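Local atomic coordinates of uncharacterized protein GSU0716 (Geobacter sulfurreducens PCA, PDB entry 3BIJ), a protein that is of unknown function but belongs to the caspase-like C14 peptidase family and may act as a cysteine endopeptidase. Residues E109-E114 / D184-K189; T48-K53 / A58-A63; R249-P252 / T256-F259; A37-E42 / Q226-W231; V193-V198 / I202-G207. All blocks are in the same frame, centred on the assembly; numbering follows the deposited sequence.

Contact 1: residues E109-E114 / D184-K189; sequences ELIDDE and DTIQQK
Ile111 CA and Gln187 CA lie 7.9 Å apart where strand 109-111, turning into helix 112-119, faces helix 180-189. The centre of the contact is apolar: Ile111 CD1 meets the CG2 methyl of Ile186 at 3.7 Å. That methyl stands anti to its own backbone N (CG1 at chi1 -64°) and also rests against the carboxylate of Glu114, 3.5 Å from Glu114 OE2, the two side chains lying roughly perpendicular. Gln187 leaves its helix heading away from the strand, but a bend at chi2 (71°) brings the amide back, and Gln187 OE1 comes 4.0 Å from Ile111 CG2. Branched isoleucines suit the middle, with the polar chains at its border. Glu114 is fixed by more than packing. Its OE2 accepts the N-H of Ile111, the N-cap residue, at 2.9 Å and on the anti side of the carboxylate. Glu114, third residue of the helix, thus bonds back to the N-cap residue; isoleucine has no side-chain acceptor to complete a capping box. Glu114 OE1 forms a salt bridge with Arg57. Around the contact, Ile111 and Gln187 both reach Val88 of strand 76-89, Ile111 touches Thr102 and Gln187 touches Asp100 of strand 99-104, and Ile186 rests on Arg57 of helix 57-70.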
# COMPACT_ATOMS: atom_id res chain seq x y z
N GLU A 109 -11.92 31.26 17.36
CA GLU A 109 -10.98 31.44 16.26
C GLU A 109 -10.54 32.87 16.04
O GLU A 109 -11.32 33.81 16.17
CB GLU A 109 -11.57 30.89 14.96
CG GLU A 109 -11.97 29.44 15.06
CD GLU A 109 -12.71 28.96 13.84
OE1 GLU A 109 -12.10 28.91 12.76
OE2 GLU A 109 -13.91 28.63 13.97
N LEU A 110 -9.27 33.04 15.70
CA LEU A 110 -8.72 34.36 15.45
C LEU A 110 -8.57 34.41 13.94
O LEU A 110 -7.74 33.71 13.39
CB LEU A 110 -7.36 34.49 16.12
CG LEU A 110 -6.61 35.81 15.93
CD1 LEU A 110 -7.35 36.93 16.63
CD2 LEU A 110 -5.21 35.67 16.48
N ILE A 111 -9.39 35.23 13.27
CA ILE A 111 -9.33 35.33 11.82
C ILE A 111 -7.99 35.88 11.37
O ILE A 111 -7.47 36.83 11.95
CB ILE A 111 -10.44 36.25 11.25
CG1 ILE A 111 -11.80 35.56 11.34
CG2 ILE A 111 -10.17 36.55 9.79
CD1 ILE A 111 -12.25 35.23 12.74
N ASP A 112 -7.43 35.29 10.32
CA ASP A 112 -6.14 35.73 9.81
C ASP A 112 -6.03 37.25 9.67
O ASP A 112 -4.96 37.83 9.87
CB ASP A 112 -5.82 35.05 8.47
CG ASP A 112 -6.89 35.29 7.41
OD1 ASP A 112 -6.79 34.67 6.33
OD2 ASP A 112 -7.81 36.09 7.66
N ASP A 113 -7.14 37.89 9.35
CA ASP A 113 -7.12 39.34 9.21
C ASP A 113 -6.86 40.03 10.54
O ASP A 113 -6.16 41.04 10.59
CB ASP A 113 -8.44 39.82 8.60
CG ASP A 113 -8.47 39.67 7.09
OD1 ASP A 113 -9.54 39.33 6.54
OD2 ASP A 113 -7.41 39.89 6.47
N GLU A 114 -7.42 39.50 11.62
CA GLU A 114 -7.21 40.10 12.93
C GLU A 114 -5.72 40.04 13.29
O GLU A 114 -5.18 40.98 13.86
CB GLU A 114 -8.02 39.36 14.00
CG GLU A 114 -9.49 39.17 13.66
CD GLU A 114 -10.28 38.57 14.82
OE1 GLU A 114 -10.60 39.32 15.76
OE2 GLU A 114 -10.56 37.35 14.78
N ASP A 184 -19.85 36.44 12.63
CA ASP A 184 -20.34 37.39 11.65
C ASP A 184 -19.95 38.80 12.08
O ASP A 184 -19.62 39.63 11.24
CB ASP A 184 -21.85 37.28 11.48
CG ASP A 184 -22.26 36.03 10.72
OD1 ASP A 184 -21.61 35.75 9.68
OD2 ASP A 184 -23.21 35.34 11.14
N THR A 185 -19.99 39.06 13.38
CA THR A 185 -19.62 40.38 13.88
C THR A 185 -18.14 40.63 13.62
O THR A 185 -17.76 41.69 13.13
CB THR A 185 -19.89 40.50 15.38
OG1 THR A 185 -21.30 40.42 15.61
CG2 THR A 185 -19.38 41.83 15.90
N ILE A 186 -17.32 39.65 13.97
CA ILE A 186 -15.89 39.74 13.78
C ILE A 186 -15.56 39.98 12.31
O ILE A 186 -14.78 40.86 11.97
CB ILE A 186 -15.20 38.44 14.23
CG1 ILE A 186 -15.41 38.24 15.73
CG2 ILE A 186 -13.72 38.48 13.88
CD1 ILE A 186 -14.83 36.97 16.27
N GLN A 187 -16.19 39.18 11.45
CA GLN A 187 -15.96 39.26 10.01
C GLN A 187 -16.32 40.63 9.41
O GLN A 187 -15.76 41.02 8.38
CB GLN A 187 -16.77 38.16 9.30
CG GLN A 187 -16.15 37.64 8.00
CD GLN A 187 -14.89 36.80 8.23
OE1 GLN A 187 -13.77 37.33 8.35
NE2 GLN A 187 -15.07 35.49 8.31
N GLN A 188 -17.23 41.35 10.06
CA GLN A 188 -17.68 42.67 9.59
C GLN A 188 -16.95 43.86 10.20
O GLN A 188 -16.99 44.97 9.66
CB GLN A 188 -19.18 42.84 9.82
CG GLN A 188 -20.04 42.02 8.89
CD GLN A 188 -19.98 42.51 7.45
OE1 GLN A 188 -18.89 42.73 6.91
NE2 GLN A 188 -21.14 42.69 6.83
N LYS A 189 -16.28 43.63 11.33
CA LYS A 189 -15.54 44.69 12.01
C LYS A 189 -14.03 44.52 11.81
O LYS A 189 -13.23 45.22 12.44
CB LYS A 189 -15.88 44.70 13.51
CG LYS A 189 -15.38 43.50 14.29
CD LYS A 189 -15.89 43.49 15.72
CE LYS A 189 -15.45 44.73 16.49
NZ LYS A 189 -16.11 44.78 17.82

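Contact 2: residues T48-K53 / A58-A63; sequences TTLMTK and AKVIDA
Lys59, whose aliphatic stem touches Leu50, receives the N-H of Ala63 at its backbone oxygen, with Ala63 N and Lys59 O 2.8 Å apart. This ordinary helical bond and the hydrogen bond from Lys59 N to Thr56 OG1 belong to the first turns of helix 57-70. Leu50, on strand 46-51, points at the helix, and with CG anti to the carbonyl carbon (chi1 -67°) its CD1 meets it. That methyl sits between two consecutive helix residues, 4.1 Å from Lys59 CB and 4.2 Å from Val60 CG2. Lys59 runs out fully extended beyond CG and passes over the leucine at a slant; its CD remains 4.3 Å from Leu50 CD2, while the residue as a whole is exposed. Beneath the helix Leu50 and Val60 share Leu9 of strand 4-10, and on the other face of strand 46-51 Thr49 and Met51, a selenomethionine, meet helix 29-42. The helix thus belongs to a beta-alpha-beta crossover that passes over strand 4-10 to reach strand 76-89. Chemically the join is purely apolar and without directional bonds: valine is buried, the partly exposed leucine bridges to it, and lysine suits the margin because its methylenes can cover the leucine while its charge lies farther out.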
# COMPACT_ATOMS: atom_id res chain seq x y z
N THR A 48 6.84 35.35 26.97
CA THR A 48 5.54 35.18 27.62
C THR A 48 4.94 33.93 26.97
O THR A 48 4.76 33.90 25.76
CB THR A 48 4.60 36.36 27.30
OG1 THR A 48 5.22 37.59 27.71
CG2 THR A 48 3.27 36.21 28.02
N THR A 49 4.64 32.92 27.77
CA THR A 49 4.08 31.68 27.27
C THR A 49 2.59 31.53 27.60
O THR A 49 2.16 31.76 28.74
CB THR A 49 4.84 30.46 27.87
OG1 THR A 49 6.24 30.69 27.76
CG2 THR A 49 4.48 29.18 27.14
N LEU A 50 1.79 31.13 26.61
CA LEU A 50 0.37 30.91 26.82
C LEU A 50 0.03 29.49 26.39
O LEU A 50 0.16 29.15 25.21
CB LEU A 50 -0.45 31.92 26.01
CG LEU A 50 -0.31 33.37 26.51
CD1 LEU A 50 -1.14 34.31 25.66
CD2 LEU A 50 -0.74 33.46 27.98
N MSE A 51 -0.40 28.67 27.35
CA MSE A 51 -0.73 27.28 27.08
C MSE A 51 -2.23 27.07 27.05
O MSE A 51 -2.94 27.52 27.94
CB MSE A 51 -0.14 26.37 28.16
CG MSE A 51 1.29 26.70 28.57
SE MSE A 51 2.65 26.01 27.36
CE MSE A 51 2.27 27.00 25.84
N THR A 52 -2.70 26.38 26.01
CA THR A 52 -4.12 26.10 25.81
C THR A 52 -5.10 27.06 26.51
O THR A 52 -5.38 28.15 25.99
CB THR A 52 -4.45 24.65 26.21
OG1 THR A 52 -4.33 24.51 27.62
CG2 THR A 52 -3.48 23.70 25.54
N LYS A 53 -5.61 26.68 27.68
CA LYS A 53 -6.56 27.53 28.41
C LYS A 53 -6.15 28.98 28.49
O LYS A 53 -6.99 29.87 28.50
CB LYS A 53 -6.77 27.00 29.82
CG LYS A 53 -7.67 25.79 29.91
CD LYS A 53 -8.15 25.59 31.33
CE LYS A 53 -9.25 24.54 31.39
NZ LYS A 53 -9.82 24.44 32.77
N ALA A 58 -8.74 37.14 23.83
CA ALA A 58 -8.40 38.33 24.61
C ALA A 58 -6.91 38.45 24.95
O ALA A 58 -6.28 39.45 24.63
CB ALA A 58 -9.23 38.37 25.89
N LYS A 59 -6.36 37.42 25.60
CA LYS A 59 -4.94 37.42 25.99
C LYS A 59 -3.95 37.54 24.84
O LYS A 59 -2.99 38.30 24.92
CB LYS A 59 -4.61 36.17 26.82
CG LYS A 59 -5.22 36.16 28.21
CD LYS A 59 -4.62 35.04 29.05
CE LYS A 59 -5.31 34.92 30.41
NZ LYS A 59 -4.82 33.75 31.20
N VAL A 60 -4.17 36.77 23.77
CA VAL A 60 -3.30 36.81 22.60
C VAL A 60 -3.34 38.19 21.95
O VAL A 60 -2.30 38.77 21.67
CB VAL A 60 -3.70 35.74 21.56
CG1 VAL A 60 -2.93 35.95 20.27
CG2 VAL A 60 -3.43 34.34 22.10
N ILE A 61 -4.54 38.72 21.72
CA ILE A 61 -4.70 40.03 21.09
C ILE A 61 -4.03 41.10 21.92
O ILE A 61 -3.33 41.97 21.41
CB ILE A 61 -6.18 40.38 20.90
CG1 ILE A 61 -6.80 39.42 19.88
CG2 ILE A 61 -6.33 41.80 20.42
CD1 ILE A 61 -8.31 39.49 19.81
N ASP A 62 -4.25 41.04 23.23
CA ASP A 62 -3.68 41.99 24.16
C ASP A 62 -2.16 41.91 24.24
O ASP A 62 -1.50 42.94 24.28
CB ASP A 62 -4.28 41.78 25.55
CG ASP A 62 -3.73 42.74 26.57
OD1 ASP A 62 -2.66 42.44 27.14
OD2 ASP A 62 -4.36 43.81 26.79
N ALA A 63 -1.62 40.70 24.28
CA ALA A 63 -0.17 40.53 24.36
C ALA A 63 0.50 41.12 23.12
O ALA A 63 1.46 41.88 23.24
CB ALA A 63 0.18 39.05 24.48

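Contact 3: residues R249-P252 / T256-F259; sequences RRMP and TPNF
Before Met251 reaches Pro257 across the short connection, the first segment leaves helix 240-250 through Arg249 and Arg250. Neither arginine touches the second segment: Arg249 packs on Thr139 of the second subunit, and Arg250, buried against helix 222-231, makes a salt bridge with Asp97 of the third subunit. Met251, a selenomethionine, points toward the second segment and carries the contact. Its CG lies 3.7 Å from Pro257 CD, and because the chain folds back at both chi2 (-70°) and chi3 (-75°) the terminal methyl returns to the same carbon, with Met251 CE 4.0 Å from Pro257 CD. The flexible chain curls around one corner of the rigid ring, while the proline, lacking an N-H, brings no backbone donor into this buried place. Pro252 comes next and points away from the second segment. Its carbonyl oxygen merely approaches the threonine hydroxyl, Pro252 O and Thr256 OG1 being 4.2 Å apart. That hydroxyl is instead hydrogen-bonded to Asn211 of the second subunit, and Thr256 N bonds to Gln212 OE1 of its own chain. Beyond Pro257, strand 258-263 joins strand 201-206 in antiparallel fashion. A helix leading into a final strand that runs antiparallel to its neighbour is consistent with the end of the caspase fold; here the residues just before and at the start of that strand also meet the second subunit.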
# COMPACT_ATOMS: atom_id res chain seq x y z
N ARG A 249 15.23 20.59 4.11
CA ARG A 249 16.02 19.50 3.58
C ARG A 249 15.75 18.19 4.31
O ARG A 249 15.81 17.12 3.72
CB ARG A 249 17.51 19.84 3.68
CG ARG A 249 18.31 19.53 2.43
CD ARG A 249 17.73 20.27 1.22
NE ARG A 249 18.56 20.12 0.02
CZ ARG A 249 19.77 20.67 -0.11
NH1 ARG A 249 20.28 21.39 0.88
NH2 ARG A 249 20.46 20.47 -1.23
N ARG A 250 15.43 18.29 5.60
CA ARG A 250 15.17 17.13 6.45
C ARG A 250 13.71 16.70 6.47
O ARG A 250 13.40 15.56 6.82
CB ARG A 250 15.61 17.46 7.88
CG ARG A 250 17.03 17.99 7.97
CD ARG A 250 17.37 18.44 9.38
NE ARG A 250 17.35 17.33 10.33
CZ ARG A 250 18.28 16.38 10.40
NH1 ARG A 250 19.32 16.39 9.57
NH2 ARG A 250 18.16 15.42 11.30
N MSE A 251 12.83 17.61 6.09
CA MSE A 251 11.39 17.41 6.07
C MSE A 251 10.90 16.55 4.91
O MSE A 251 11.45 16.59 3.83
CB MSE A 251 10.70 18.76 5.99
CG MSE A 251 10.95 19.65 7.19
SE MSE A 251 10.06 18.98 8.80
CE MSE A 251 8.23 19.47 8.37
N PRO A 252 9.83 15.79 5.13
CA PRO A 252 9.26 14.93 4.09
C PRO A 252 8.60 15.80 3.01
O PRO A 252 8.12 16.91 3.29
CB PRO A 252 8.25 14.08 4.86
CG PRO A 252 7.79 15.01 5.96
CD PRO A 252 9.08 15.65 6.40
N THR A 256 6.38 20.75 3.77
CA THR A 256 7.51 21.66 3.56
C THR A 256 7.23 23.00 4.20
O THR A 256 6.30 23.70 3.79
CB THR A 256 7.78 21.91 2.05
OG1 THR A 256 7.86 20.66 1.36
CG2 THR A 256 9.09 22.67 1.86
N PRO A 257 8.02 23.38 5.22
CA PRO A 257 7.77 24.69 5.84
C PRO A 257 8.04 25.79 4.83
O PRO A 257 8.89 25.64 3.95
CB PRO A 257 8.73 24.69 7.04
CG PRO A 257 9.78 23.68 6.68
CD PRO A 257 8.98 22.59 6.01
N ASN A 258 7.30 26.88 4.94
CA ASN A 258 7.42 28.00 4.02
C ASN A 258 8.15 29.21 4.60
O ASN A 258 8.08 29.50 5.80
CB ASN A 258 6.04 28.42 3.57
CG ASN A 258 6.06 29.16 2.26
OD1 ASN A 258 5.30 30.10 2.06
ND2 ASN A 258 6.93 28.74 1.34
N PHE A 259 8.82 29.93 3.71
CA PHE A 259 9.57 31.13 4.06
C PHE A 259 8.92 32.32 3.34
O PHE A 259 9.20 32.58 2.17
CB PHE A 259 11.03 30.92 3.62
CG PHE A 259 11.98 31.97 4.13
CD1 PHE A 259 12.12 33.19 3.48
CD2 PHE A 259 12.75 31.73 5.26
CE1 PHE A 259 13.00 34.15 3.94
CE2 PHE A 259 13.63 32.69 5.73
CZ PHE A 259 13.76 33.90 5.07

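Contact 4: residues A37-E42 / Q226-W231; sequences AAIAAE and QLLRVW
Ile39 reaches out from helix 29-42 and puts its CD1 methyl among three side chains of helix 222-231. The closest approach is tight, Ile39 CD1 to Trp231 CD1 at 3.4 Å; the same Ile39 CD1 is 3.5 Å from Leu228 CD2 and 4.3 Å from Leu227 CD2. Farther back along the isoleucine, Ile39 CG1 lies 3.7 Å from Trp231 NE1, so the pyrrole part of the indole runs along CG1 and CD1, with the CG2 branch also against it, and the two side chains pass one another in opposite directions. Trp231 can do this because its CG stands anti to the backbone N (chi1 173°), which throws the indole out from the helix toward Ile39. The axes of the two short segments are 12.5 Å apart at their closest and inclined by 36°, a separation filled by the isoleucine and the large side chains facing it. In the next shell Phe275 meets the indole edge-to-face and touches Ile39 as well, while Met36, three residues before Ile39, touches both Leu227 and Leu228. Ala37 and Ala41 touch Val47 of strand 46-51, their small side chains suiting close packing of helix on strand. Helix 222-231 also meets the third subunit: Arg229 forms a salt bridge with its Asp97, and Leu228 packs on its Arg177. What holds the two helices together is dispersion and the burial of apolar surface, with the broad, polarisable indole well suited to hold a branched aliphatic chain.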
# COMPACT_ATOMS: atom_id res chain seq x y z
N ALA A 37 9.94 29.02 23.49
CA ALA A 37 10.14 30.00 24.56
C ALA A 37 11.53 29.84 25.18
O ALA A 37 12.17 30.82 25.54
CB ALA A 37 9.06 29.83 25.63
N ALA A 38 12.00 28.59 25.29
CA ALA A 38 13.32 28.33 25.84
C ALA A 38 14.41 28.96 24.96
O ALA A 38 15.34 29.60 25.46
CB ALA A 38 13.56 26.82 25.97
N ILE A 39 14.30 28.77 23.64
CA ILE A 39 15.27 29.35 22.72
C ILE A 39 15.20 30.87 22.82
O ILE A 39 16.23 31.53 22.91
CB ILE A 39 14.98 28.95 21.24
CG1 ILE A 39 15.29 27.46 21.05
CG2 ILE A 39 15.77 29.84 20.29
CD1 ILE A 39 15.04 26.95 19.63
N ALA A 40 13.99 31.42 22.80
CA ALA A 40 13.84 32.87 22.88
C ALA A 40 14.47 33.45 24.15
O ALA A 40 15.12 34.50 24.11
CB ALA A 40 12.39 33.24 22.81
N ALA A 41 14.27 32.77 25.28
CA ALA A 41 14.80 33.25 26.55
C ALA A 41 16.32 33.25 26.51
O ALA A 41 16.96 34.20 26.96
CB ALA A 41 14.32 32.36 27.69
N GLU A 42 16.89 32.18 25.96
CA GLU A 42 18.34 32.05 25.87
C GLU A 42 18.94 33.06 24.88
O GLU A 42 20.13 33.31 24.91
CB GLU A 42 18.71 30.63 25.45
CG GLU A 42 20.21 30.35 25.39
CD GLU A 42 20.87 30.86 24.10
OE1 GLU A 42 22.12 30.92 24.05
OE2 GLU A 42 20.13 31.20 23.15
N GLN A 226 12.18 19.43 13.82
CA GLN A 226 13.34 19.59 12.96
C GLN A 226 13.98 20.96 13.14
O GLN A 226 15.18 21.13 12.91
CB GLN A 226 12.97 19.37 11.51
CG GLN A 226 12.57 17.94 11.25
CD GLN A 226 13.65 16.96 11.67
OE1 GLN A 226 13.36 15.91 12.24
NE2 GLN A 226 14.90 17.30 11.38
N LEU A 227 13.17 21.95 13.53
CA LEU A 227 13.73 23.28 13.76
C LEU A 227 14.72 23.11 14.92
O LEU A 227 15.86 23.54 14.83
CB LEU A 227 12.60 24.28 14.11
CG LEU A 227 12.93 25.75 14.42
CD1 LEU A 227 11.66 26.63 14.33
CD2 LEU A 227 13.53 25.84 15.80
N LEU A 228 14.29 22.46 16.00
CA LEU A 228 15.17 22.25 17.14
C LEU A 228 16.39 21.40 16.78
O LEU A 228 17.48 21.59 17.32
CB LEU A 228 14.41 21.58 18.29
CG LEU A 228 13.24 22.40 18.80
CD1 LEU A 228 12.41 21.58 19.79
CD2 LEU A 228 13.75 23.65 19.43
N ARG A 229 16.22 20.45 15.87
CA ARG A 229 17.35 19.61 15.50
C ARG A 229 18.46 20.35 14.74
O ARG A 229 19.64 20.09 14.97
CB ARG A 229 16.86 18.38 14.72
CG ARG A 229 17.98 17.52 14.15
CD ARG A 229 17.73 16.02 14.25
NE ARG A 229 18.13 15.49 15.54
CZ ARG A 229 18.53 14.24 15.74
NH1 ARG A 229 18.88 13.82 16.95
NH2 ARG A 229 18.61 13.39 14.72
N VAL A 230 18.10 21.27 13.84
CA VAL A 230 19.13 21.99 13.10
C VAL A 230 19.67 23.11 13.97
O VAL A 230 20.83 23.47 13.88
CB VAL A 230 18.60 22.62 11.78
CG1 VAL A 230 17.95 21.56 10.92
CG2 VAL A 230 17.62 23.73 12.08
N TRP A 231 18.82 23.67 14.83
CA TRP A 231 19.28 24.73 15.70
C TRP A 231 20.31 24.13 16.67
O TRP A 231 21.20 24.83 17.15
CB TRP A 231 18.10 25.31 16.47
CG TRP A 231 18.49 26.29 17.51
CD1 TRP A 231 18.27 26.19 18.86
CD2 TRP A 231 19.10 27.56 17.31
NE1 TRP A 231 18.68 27.32 19.50
CE2 TRP A 231 19.20 28.19 18.57
CE3 TRP A 231 19.56 28.25 16.17
CZ2 TRP A 231 19.74 29.47 18.74
CZ3 TRP A 231 20.10 29.53 16.35
CH2 TRP A 231 20.18 30.12 17.63

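Contact 5: residues V193-V198 / I202-G207; sequences VDLADV and ILLISG
Leu195 stands at about a right angle to both Ile202 and Leu204, and its forked end divides between them. One branch goes to each: Leu195 CD2 approaches Ile202 CG1 at 4.2 Å, and Leu195 CD1 meets Leu204 CD1 methyl to methyl at 4.1 Å. Ile202 and Leu204 are two apart on strand 201-206 and therefore emerge on the same face, spaced so that a single leucine can span them. Both separations are typical of relaxed van der Waals contact. Ile202 holds CG1 anti to the carbonyl carbon (chi1 -42°), which directs that branch at the incoming leucine. Leu195 itself sits within a type I turn closed by the bond from Asp197 N to Asp194 O, 2.8 Å long; the turn leaves the aspartates at the surface and aims the leucine inward. Ala262 of strand 258-263 and Tyr116 of helix 112-119 also touch Leu195. On the reverse face, Leu203 meets Phe269 and Leu270 of helix 267-271. Strand 201-206 lies between parallel strand 127-133 and antiparallel strand 258-263. This mixed sheet with helices on its faces is consistent with the alpha-beta sandwich of the caspase fold, and here the 193-198 loop packs on one face of strand 201-206.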
# COMPACT_ATOMS: atom_id res chain seq x y z
N VAL A 193 -6.44 43.36 5.20
CA VAL A 193 -5.20 44.11 5.12
C VAL A 193 -4.13 43.33 4.37
O VAL A 193 -4.12 42.10 4.40
CB VAL A 193 -4.67 44.46 6.51
CG1 VAL A 193 -5.38 45.71 7.02
CG2 VAL A 193 -4.92 43.30 7.46
N ASP A 194 -3.23 44.05 3.72
CA ASP A 194 -2.15 43.45 2.94
C ASP A 194 -0.83 43.42 3.71
O ASP A 194 -0.24 44.47 4.00
CB ASP A 194 -1.98 44.25 1.64
CG ASP A 194 -1.25 43.47 0.55
OD1 ASP A 194 -1.71 42.36 0.20
OD2 ASP A 194 -0.23 43.98 0.03
N LEU A 195 -0.35 42.22 4.04
CA LEU A 195 0.90 42.08 4.78
C LEU A 195 2.09 42.73 4.10
O LEU A 195 3.13 42.97 4.74
CB LEU A 195 1.21 40.60 5.04
CG LEU A 195 0.75 40.01 6.37
CD1 LEU A 195 1.19 38.55 6.43
CD2 LEU A 195 1.35 40.78 7.55
N ALA A 196 1.97 43.03 2.81
CA ALA A 196 3.06 43.66 2.09
C ALA A 196 3.01 45.18 2.20
O ALA A 196 3.71 45.89 1.48
CB ALA A 196 3.03 43.25 0.62
N ASP A 197 2.17 45.67 3.11
CA ASP A 197 2.03 47.11 3.30
C ASP A 197 2.41 47.57 4.70
O ASP A 197 2.71 48.74 4.91
CB ASP A 197 0.60 47.54 3.00
CG ASP A 197 0.32 47.58 1.51
OD1 ASP A 197 -0.83 47.92 1.13
OD2 ASP A 197 1.25 47.29 0.73
N VAL A 198 2.38 46.65 5.65
CA VAL A 198 2.73 46.95 7.03
C VAL A 198 4.10 47.60 7.08
O VAL A 198 4.98 47.28 6.29
CB VAL A 198 2.74 45.68 7.87
CG1 VAL A 198 3.20 46.00 9.29
CG2 VAL A 198 1.35 45.08 7.86
N ILE A 202 8.12 41.77 8.17
CA ILE A 202 7.60 40.46 8.56
C ILE A 202 8.34 39.30 7.89
O ILE A 202 8.62 39.32 6.69
CB ILE A 202 6.10 40.33 8.20
CG1 ILE A 202 5.33 41.62 8.55
CG2 ILE A 202 5.49 39.16 8.99
CD1 ILE A 202 5.21 41.91 10.04
N LEU A 203 8.67 38.29 8.69
CA LEU A 203 9.33 37.08 8.21
C LEU A 203 8.50 35.98 8.84
O LEU A 203 8.65 35.67 10.03
CB LEU A 203 10.79 37.00 8.67
CG LEU A 203 11.50 35.65 8.46
CD1 LEU A 203 11.23 35.14 7.09
CD2 LEU A 203 13.00 35.79 8.69
N LEU A 204 7.61 35.42 8.04
CA LEU A 204 6.70 34.37 8.48
C LEU A 204 7.19 33.00 8.00
O LEU A 204 7.28 32.77 6.80
CB LEU A 204 5.33 34.67 7.90
CG LEU A 204 4.09 34.49 8.76
CD1 LEU A 204 2.97 35.34 8.17
CD2 LEU A 204 3.70 33.01 8.85
N ILE A 205 7.51 32.12 8.94
CA ILE A 205 7.96 30.77 8.63
C ILE A 205 6.91 29.82 9.18
O ILE A 205 6.78 29.66 10.39
CB ILE A 205 9.32 30.45 9.29
CG1 ILE A 205 10.43 31.31 8.67
CG2 ILE A 205 9.65 28.99 9.14
CD1 ILE A 205 11.79 31.20 9.35
N SER A 206 6.15 29.19 8.28
CA SER A 206 5.11 28.25 8.69
C SER A 206 5.55 26.80 8.53
O SER A 206 6.51 26.50 7.82
CB SER A 206 3.85 28.49 7.86
OG SER A 206 4.13 28.34 6.48
N GLY A 207 4.83 25.90 9.19
CA GLY A 207 5.18 24.49 9.14
C GLY A 207 4.95 23.78 7.82
O GLY A 207 5.54 22.72 7.56

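From the N terminus, contact 4 opens first, at helix 29-42, and its long loop closes only at helix 222-231. Within it come three loops in series: contact 2 joins strand 46-51 to the following helix, contact 1 ties the turn after strand 109-111 to helix 180-189, and contact 5 folds the next loop onto strand 201-206. Contact 3 follows after contact 4 has closed, and none of the loops cross. Contacts 1 and 3 lie on opposite sides of the chain's centre, with centres about 30 Å apart. Neighbours still touch: contact 2 meets contacts 1 and 4, contact 5 meets contact 1, and contact 3 adjoins contact 4 and, through paired strands, contact 5.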